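Copper-transporting atpase (Sulfolobus solfataricus, PDB 2YJ6) probably pumps copper or related metal cations across the cell membrane by hydrolysing ATP, this chain being its cytosolic catalytic part with nucleotide-binding and phosphorylation domains. Local coordinates at residues N34-L39 and I133-R138; T30-K35 and V201-D206. The protein carries 1 engineered substitution. One frame throughout, in Å; residues are numbered along the deposited sequence.

Interaction 1 (N34-L39 and I133-R138). Engineered in segment 34-39: Asn34 (natural residue Asp). With A99 (5'-O-[(S)-hydroxy{[(R)-hydroxy({(S)-hydroxy[(1S)-1-(2-nitrophenyl)ethoxy]phosphoryl}oxy)phosphoryl]oxy}phosphoryl]adenosine), chain C.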
loop_
_atom_site.group_PDB
_atom_site.type_symbol
_atom_site.label_atom_id
_atom_site.label_comp_id
_atom_site.label_asym_id
_atom_site.label_seq_id
_atom_site.Cartn_x
_atom_site.Cartn_y
_atom_site.Cartn_z
ATOM N N ASN A 34 5.231 4.783 4.531
ATOM C CA ASN A 34 5.015 3.977 3.333
ATOM C C ASN A 34 3.570 4.142 2.904
ATOM O O ASN A 34 2.671 3.711 3.614
ATOM C CB ASN A 34 5.281 2.506 3.618
ATOM C CG ASN A 34 6.531 2.010 2.938
ATOM O OD1 ASN A 34 6.485 1.518 1.805
ATOM N ND2 ASN A 34 7.667 2.159 3.616
ATOM N N LYS A 35 3.342 4.762 1.751
ATOM C CA LYS A 35 1.972 5.116 1.329
ATOM C C LYS A 35 0.918 4.012 1.506
ATOM O O LYS A 35 0.035 4.115 2.353
ATOM C CB LYS A 35 1.973 5.617 -0.122
ATOM C CG LYS A 35 0.579 5.829 -0.726
ATOM C CD LYS A 35 0.670 5.922 -2.238
ATOM C CE LYS A 35 -0.700 6.017 -2.865
ATOM N NZ LYS A 35 -0.600 5.986 -4.340
ATOM N N THR A 36 1.010 2.959 0.698
ATOM C CA THR A 36 -0.038 1.930 0.629
ATOM C C THR A 36 -0.265 1.181 1.950
ATOM O O THR A 36 0.654 0.560 2.476
ATOM C CB THR A 36 0.317 0.872 -0.436
ATOM O OG1 THR A 36 0.737 1.524 -1.640
ATOM C CG2 THR A 36 -0.867 -0.044 -0.705
ATOM N N GLY A 37 -1.493 1.216 2.462
ATOM C CA GLY A 37 -1.841 0.495 3.671
ATOM C C GLY A 37 -1.731 1.328 4.944
ATOM O O GLY A 37 -2.180 0.901 6.004
ATOM N N THR A 38 -1.131 2.511 4.848
ATOM C CA THR A 38 -1.012 3.395 6.008
ATOM C C THR A 38 -1.825 4.681 5.796
ATOM O O THR A 38 -2.800 4.928 6.507
ATOM C CB THR A 38 0.488 3.670 6.427
ATOM O OG1 THR A 38 1.181 4.426 5.424
ATOM C CG2 THR A 38 1.226 2.370 6.654
ATOM N N LEU A 39 -1.442 5.477 4.801
ATOM C CA LEU A 39 -2.255 6.607 4.368
ATOM C C LEU A 39 -3.489 6.163 3.550
ATOM O O LEU A 39 -4.449 6.919 3.391
ATOM C CB LEU A 39 -1.392 7.594 3.581
ATOM C CG LEU A 39 -0.170 8.076 4.375
ATOM C CD1 LEU A 39 0.659 9.048 3.567
ATOM C CD2 LEU A 39 -0.589 8.718 5.705
ATOM N N ILE A 133 -7.155 1.724 -12.215
ATOM C CA ILE A 133 -7.354 1.184 -10.877
ATOM C C ILE A 133 -6.741 2.099 -9.821
ATOM O O ILE A 133 -5.632 2.603 -10.015
ATOM C CB ILE A 133 -6.715 -0.211 -10.793
ATOM C CG1 ILE A 133 -7.533 -1.184 -11.639
ATOM C CG2 ILE A 133 -6.623 -0.681 -9.358
ATOM C CD1 ILE A 133 -6.967 -2.563 -11.701
ATOM N N SER A 134 -7.466 2.314 -8.721
ATOM C CA SER A 134 -7.011 3.194 -7.633
ATOM C C SER A 134 -7.202 2.615 -6.226
ATOM O O SER A 134 -7.918 1.634 -6.036
ATOM C CB SER A 134 -7.717 4.549 -7.696
ATOM O OG SER A 134 -7.424 5.217 -8.909
ATOM N N ASP A 135 -6.544 3.254 -5.256
ATOM C CA ASP A 135 -6.634 2.928 -3.832
ATOM C C ASP A 135 -7.602 3.951 -3.246
ATOM O O ASP A 135 -8.007 4.875 -3.953
ATOM C CB ASP A 135 -5.244 3.101 -3.188
ATOM C CG ASP A 135 -5.036 2.245 -1.934
ATOM O OD1 ASP A 135 -6.009 1.958 -1.202
ATOM O OD2 ASP A 135 -3.869 1.864 -1.685
ATOM N N VAL A 136 -7.957 3.795 -1.966
ATOM C CA VAL A 136 -8.783 4.762 -1.234
ATOM C C VAL A 136 -8.026 5.363 -0.038
ATOM O O VAL A 136 -7.567 4.629 0.832
ATOM C CB VAL A 136 -10.040 4.079 -0.657
ATOM C CG1 VAL A 136 -11.011 5.112 -0.071
ATOM C CG2 VAL A 136 -10.712 3.228 -1.707
ATOM N N PRO A 137 -7.918 6.700 0.026
ATOM C CA PRO A 137 -7.294 7.370 1.180
ATOM C C PRO A 137 -8.127 7.265 2.467
ATOM O O PRO A 137 -9.351 7.377 2.430
ATOM C CB PRO A 137 -7.189 8.830 0.728
ATOM C CG PRO A 137 -8.294 8.991 -0.273
ATOM C CD PRO A 137 -8.386 7.662 -0.988
ATOM N N ARG A 138 -7.447 7.051 3.593
ATOM C CA ARG A 138 -8.104 6.868 4.886
ATOM C C ARG A 138 -8.900 8.096 5.285
ATOM O O ARG A 138 -8.506 9.219 4.983
ATOM C CB ARG A 138 -7.083 6.519 5.974
ATOM C CG ARG A 138 -6.485 5.129 5.821
ATOM C CD ARG A 138 -5.618 4.730 7.014
ATOM N NE ARG A 138 -5.145 3.354 6.875
ATOM C CZ ARG A 138 -5.762 2.301 7.398
ATOM N NH1 ARG A 138 -6.862 2.467 8.118
ATOM N NH2 ARG A 138 -5.280 1.078 7.209
HETATM C "C'" A99 C . -2.030 -3.316 -6.216
HETATM N N1 A99 C . -4.167 -9.309 -13.295
HETATM C C2 A99 C . -3.782 -8.232 -14.007
HETATM N N3 A99 C . -2.606 -7.617 -13.823
HETATM C C4 A99 C . -1.725 -8.072 -12.890
HETATM C C5 A99 C . -2.082 -9.243 -12.071
HETATM C C6 A99 C . -3.401 -9.866 -12.326
HETATM N N6 A99 C . -3.824 -10.955 -11.630
HETATM N N7 A99 C . -1.048 -9.464 -11.238
HETATM C C8 A99 C . -0.113 -8.517 -11.497
HETATM N N9 A99 C . -0.518 -7.685 -12.472
HETATM P PA A99 C . 3.052 -7.154 -8.498
HETATM P PB A99 C . 1.663 -5.570 -6.662
HETATM P PG A99 C . 0.619 -2.934 -6.656
HETATM O "O'L" A99 C . -2.649 -0.762 -7.189
HETATM O "O'M" A99 C . -4.258 0.278 -6.286
HETATM C "C1'" A99 C . -3.669 -0.743 -3.857
HETATM O O1A A99 C . 4.109 -6.084 -8.351
HETATM C C1B A99 C . 0.259 -6.553 -13.019
HETATM O O1B A99 C . 0.877 -6.236 -5.552
HETATM O O1G A99 C . 0.929 -3.028 -5.177
HETATM C "C2'" A99 C . -3.203 -1.291 -5.041
HETATM N "N2'" A99 C . -3.372 -0.564 -6.225
HETATM O "O2'" A99 C . -0.086 -4.186 -13.121
HETATM O O2A A99 C . 3.291 -8.547 -7.974
HETATM C C2B A99 C . -0.043 -5.301 -12.222
HETATM O O2B A99 C . 3.057 -5.040 -6.401
HETATM O O2G A99 C . -0.956 -2.595 -6.853
HETATM C "C3'" A99 C . -2.551 -2.627 -5.006
HETATM O "O3'" A99 C . 1.387 -3.790 -10.980
HETATM O O3A A99 C . 1.680 -6.617 -7.877
HETATM C C3B A99 C . 1.113 -5.171 -11.255
HETATM O O3B A99 C . 0.760 -4.398 -7.319
HETATM O O3G A99 C . 1.415 -1.962 -7.503
HETATM C "C4'" A99 C . -2.447 -3.281 -3.786
HETATM O "O4'" A99 C . 1.658 -6.829 -12.856
HETATM C C4B A99 C . 2.259 -5.859 -11.987
HETATM C "C5'" A99 C . -2.920 -2.685 -2.625
HETATM O "O5'" A99 C . 2.598 -7.255 -10.040
HETATM C C5B A99 C . 3.275 -6.506 -11.051
HETATM C "C6'" A99 C . -3.525 -1.436 -2.664
HETATM C "CM'" A99 C . -1.649 -4.743 -5.830
#
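Leu39 and Arg138 are where the two backbones come together, their CA atoms 5.9 Å apart, while the CA atoms of Thr36 and Asp135 stand 8.0 Å from each other. Residues 34-39 form an irregular turn leaving strand 30-34. Residues 133-138 run off the end of strand 126-134 as an extended linker. At the close end Arg138 N bonds Leu39 O at 3.0 Å, almost straight at the hydrogen (178°), though the donor is tilted from the carbonyl plane. The Arg138 side chain then reaches back along the turn: with CG set beside the backbone N (chi1 -70°) and the chain extended to NE, the guanidinium turns its edge to two successive carbonyls. NH2 makes a weak hydrogen bond to Gly37 O at 3.3 Å, and NE lies 2.8 Å from Thr38 O. An alanine here has no guanidinium to offer, and the turn, with Gly37 O missing this donor, would probably be tied less firmly to the linker. At the wide end, Asp135 sends OD2 to within 3.7 Å of Thr36 CG2, and both residues meet the ligand's nitrophenyl ring, Thr36 CG2 lying 3.6 Å from C6' of A99. The Asp135 carboxylate is itself gripped: OD1 takes Val136 N on its anti side and is also bonded by Thr43 N, and OD2 pairs with Thr40 OG1. Polar bonds on this linker thus secure the turn of the P-type ATPase signature, here with an engineered asparagine at its head, next to the crossing between phosphorylation and nucleotide-binding domains.

Interaction 2 (T30-K35 and V201-D206). Engineered in segment 30-35: Asn34 (natural residue Asp).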
loop_
_atom_site.group_PDB
_atom_site.type_symbol
_atom_site.label_atom_id
_atom_site.label_comp_id
_atom_site.label_asym_id
_atom_site.label_seq_id
_atom_site.Cartn_x
_atom_site.Cartn_y
_atom_site.Cartn_z
ATOM N N THR A 30 12.514 12.206 12.631
ATOM C CA THR A 30 11.937 12.005 11.293
ATOM C C THR A 30 10.840 10.932 11.227
ATOM O O THR A 30 11.004 9.832 11.743
ATOM C CB THR A 30 13.026 11.666 10.252
ATOM O OG1 THR A 30 14.019 12.699 10.237
ATOM C CG2 THR A 30 12.429 11.545 8.862
ATOM N N ILE A 31 9.728 11.273 10.581
ATOM C CA ILE A 31 8.610 10.355 10.384
ATOM C C ILE A 31 8.472 9.981 8.909
ATOM O O ILE A 31 8.289 10.862 8.062
ATOM C CB ILE A 31 7.283 11.013 10.756
ATOM C CG1 ILE A 31 7.410 11.813 12.060
ATOM C CG2 ILE A 31 6.175 9.961 10.812
ATOM C CD1 ILE A 31 7.274 10.969 13.318
ATOM N N ILE A 32 8.537 8.687 8.605
ATOM C CA ILE A 32 8.397 8.211 7.228
ATOM C C ILE A 32 7.193 7.294 7.023
ATOM O O ILE A 32 7.046 6.284 7.698
ATOM C CB ILE A 32 9.642 7.474 6.746
ATOM C CG1 ILE A 32 10.821 8.445 6.682
ATOM C CG2 ILE A 32 9.364 6.829 5.381
ATOM C CD1 ILE A 32 12.102 7.826 6.201
ATOM N N PHE A 33 6.328 7.676 6.091
ATOM C CA PHE A 33 5.159 6.881 5.741
ATOM C C PHE A 33 5.382 6.099 4.449
ATOM O O PHE A 33 5.698 6.676 3.404
ATOM C CB PHE A 33 3.926 7.781 5.575
ATOM C CG PHE A 33 3.412 8.353 6.865
ATOM C CD1 PHE A 33 3.927 9.540 7.372
ATOM C CD2 PHE A 33 2.423 7.701 7.577
ATOM C CE1 PHE A 33 3.459 10.062 8.577
ATOM C CE2 PHE A 33 1.946 8.219 8.770
ATOM C CZ PHE A 33 2.460 9.399 9.279
ATOM N N ASN A 34 5.231 4.783 4.531
ATOM C CA ASN A 34 5.015 3.977 3.333
ATOM C C ASN A 34 3.570 4.142 2.904
ATOM O O ASN A 34 2.671 3.711 3.614
ATOM C CB ASN A 34 5.281 2.506 3.618
ATOM C CG ASN A 34 6.531 2.010 2.938
ATOM O OD1 ASN A 34 6.485 1.518 1.805
ATOM N ND2 ASN A 34 7.667 2.159 3.616
ATOM N N LYS A 35 3.342 4.762 1.751
ATOM C CA LYS A 35 1.972 5.116 1.329
ATOM C C LYS A 35 0.918 4.012 1.506
ATOM O O LYS A 35 0.035 4.115 2.353
ATOM C CB LYS A 35 1.973 5.617 -0.122
ATOM C CG LYS A 35 0.579 5.829 -0.726
ATOM C CD LYS A 35 0.670 5.922 -2.238
ATOM C CE LYS A 35 -0.700 6.017 -2.865
ATOM N NZ LYS A 35 -0.600 5.986 -4.340
ATOM N N VAL A 201 15.210 7.895 12.705
ATOM C CA VAL A 201 14.057 7.628 11.847
ATOM C C VAL A 201 13.006 6.686 12.436
ATOM O O VAL A 201 13.293 5.535 12.761
ATOM C CB VAL A 201 14.518 7.108 10.463
ATOM C CG1 VAL A 201 13.324 6.733 9.596
ATOM C CG2 VAL A 201 15.371 8.155 9.773
ATOM N N LEU A 202 11.782 7.191 12.563
ATOM C CA LEU A 202 10.631 6.341 12.826
ATOM C C LEU A 202 9.826 6.079 11.528
ATOM O O LEU A 202 9.452 7.017 10.803
ATOM C CB LEU A 202 9.749 6.939 13.914
ATOM C CG LEU A 202 8.609 6.006 14.333
ATOM C CD1 LEU A 202 8.212 6.223 15.780
ATOM C CD2 LEU A 202 7.405 6.143 13.393
ATOM N N MET A 203 9.588 4.803 11.233
ATOM C CA MET A 203 8.928 4.412 9.984
ATOM C C MET A 203 7.711 3.527 10.229
ATOM O O MET A 203 7.763 2.615 11.047
ATOM C CB MET A 203 9.892 3.697 9.021
ATOM C CG MET A 203 9.175 3.144 7.773
ATOM S SD MET A 203 10.164 2.293 6.523
ATOM C CE MET A 203 10.720 3.685 5.565
ATOM N N ILE A 204 6.624 3.831 9.518
ATOM C CA ILE A 204 5.380 3.063 9.563
ATOM C C ILE A 204 5.122 2.398 8.196
ATOM O O ILE A 204 5.124 3.080 7.177
ATOM C CB ILE A 204 4.187 3.982 9.904
ATOM C CG1 ILE A 204 4.469 4.776 11.182
ATOM C CG2 ILE A 204 2.903 3.175 10.054
ATOM C CD1 ILE A 204 4.029 6.214 11.127
ATOM N N GLY A 205 4.911 1.082 8.177
ATOM C CA GLY A 205 4.636 0.356 6.937
ATOM C C GLY A 205 3.642 -0.769 7.169
ATOM O O GLY A 205 2.943 -0.755 8.169
ATOM N N ASP A 206 3.560 -1.751 6.278
ATOM C CA ASP A 206 2.714 -2.919 6.589
ATOM C C ASP A 206 3.439 -4.279 6.629
ATOM O O ASP A 206 4.125 -4.581 7.606
ATOM C CB ASP A 206 1.424 -2.959 5.748
ATOM C CG ASP A 206 1.688 -3.094 4.264
ATOM O OD1 ASP A 206 2.712 -3.706 3.893
ATOM O OD2 ASP A 206 0.857 -2.591 3.468
#
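Ile32 and Met203 press together on one face of a parallel strand pair, their side chains crossing at a slant so that Ile32 CG2 sits 3.4 Å from Met203 CE, tighter than a usual methyl contact. The Met203 chain runs straight out and then bends at its last torsion (chi3 -85°), which carries CE back over the isoleucine branch. The other arm of Ile32 goes the opposite way along the strand, CD1 meeting Val201 CG1 at 3.8 Å. Ile191 and Leu194 of helix 184-196 close over Ile32, burying this side. On the reverse face Phe33 and Ile204 run out alongside each other in the same direction. Ile204 CD1 makes an off-centre CH-pi contact, 4.2 Å from the centroid of the Phe33 ring and 29° from its normal, with Phe33 CE2 the nearest ring atom. Leu202 and Ile204 on that face also pack against Val221 of the neighbouring strand 219-223. Beneath the side chains the backbones pair in register, strand axes 4.8 Å apart and 19° from parallel. Four hydrogen bonds alternate in direction, among them Leu202 N to Thr30 O at 2.9 Å and Ile204 N to Ile32 O at 3.1 Å. At the C-terminal end Asn34, an engineered replacement of the natural aspartate, crosses Met203 with ND2 3.8 Å from SD, while its OD1 accepts a hydrogen bond from Lys187 NZ. Adjacent parallel strands with a helix packed over one face form the centre of the Rossmann-like sheet of the haloacid dehalogenase fold, and in P-type ATPases the natural aspartate at the end of strand 30-34, the position of Asn34, is the one that becomes phosphorylated.

In the fold
Asn34 and Lys35 belong to both contacts: interaction 2 holds the strand that delivers them, and interaction 1 takes up the chain as it turns away, their centres 14 Å apart. The two also touch directly. Leu39 CD2 packs 3.7 Å from Phe33 CD2, and Thr38 CG2 lies 3.9 Å from Ile204 CG2, so the turn rests on the same sheet face as the phenylalanine. Lys35 reaches a salt bridge with Asp161, which like Lys35 binds ATP in another crystal structure of this protein. A99 meets interaction 1 through its nitrophenyl group, whereas the Asn34 side chain stays about 10 Å from the ligand at the nearest atoms, which leaves the phosphorylation position away from the bound triphosphate in this model.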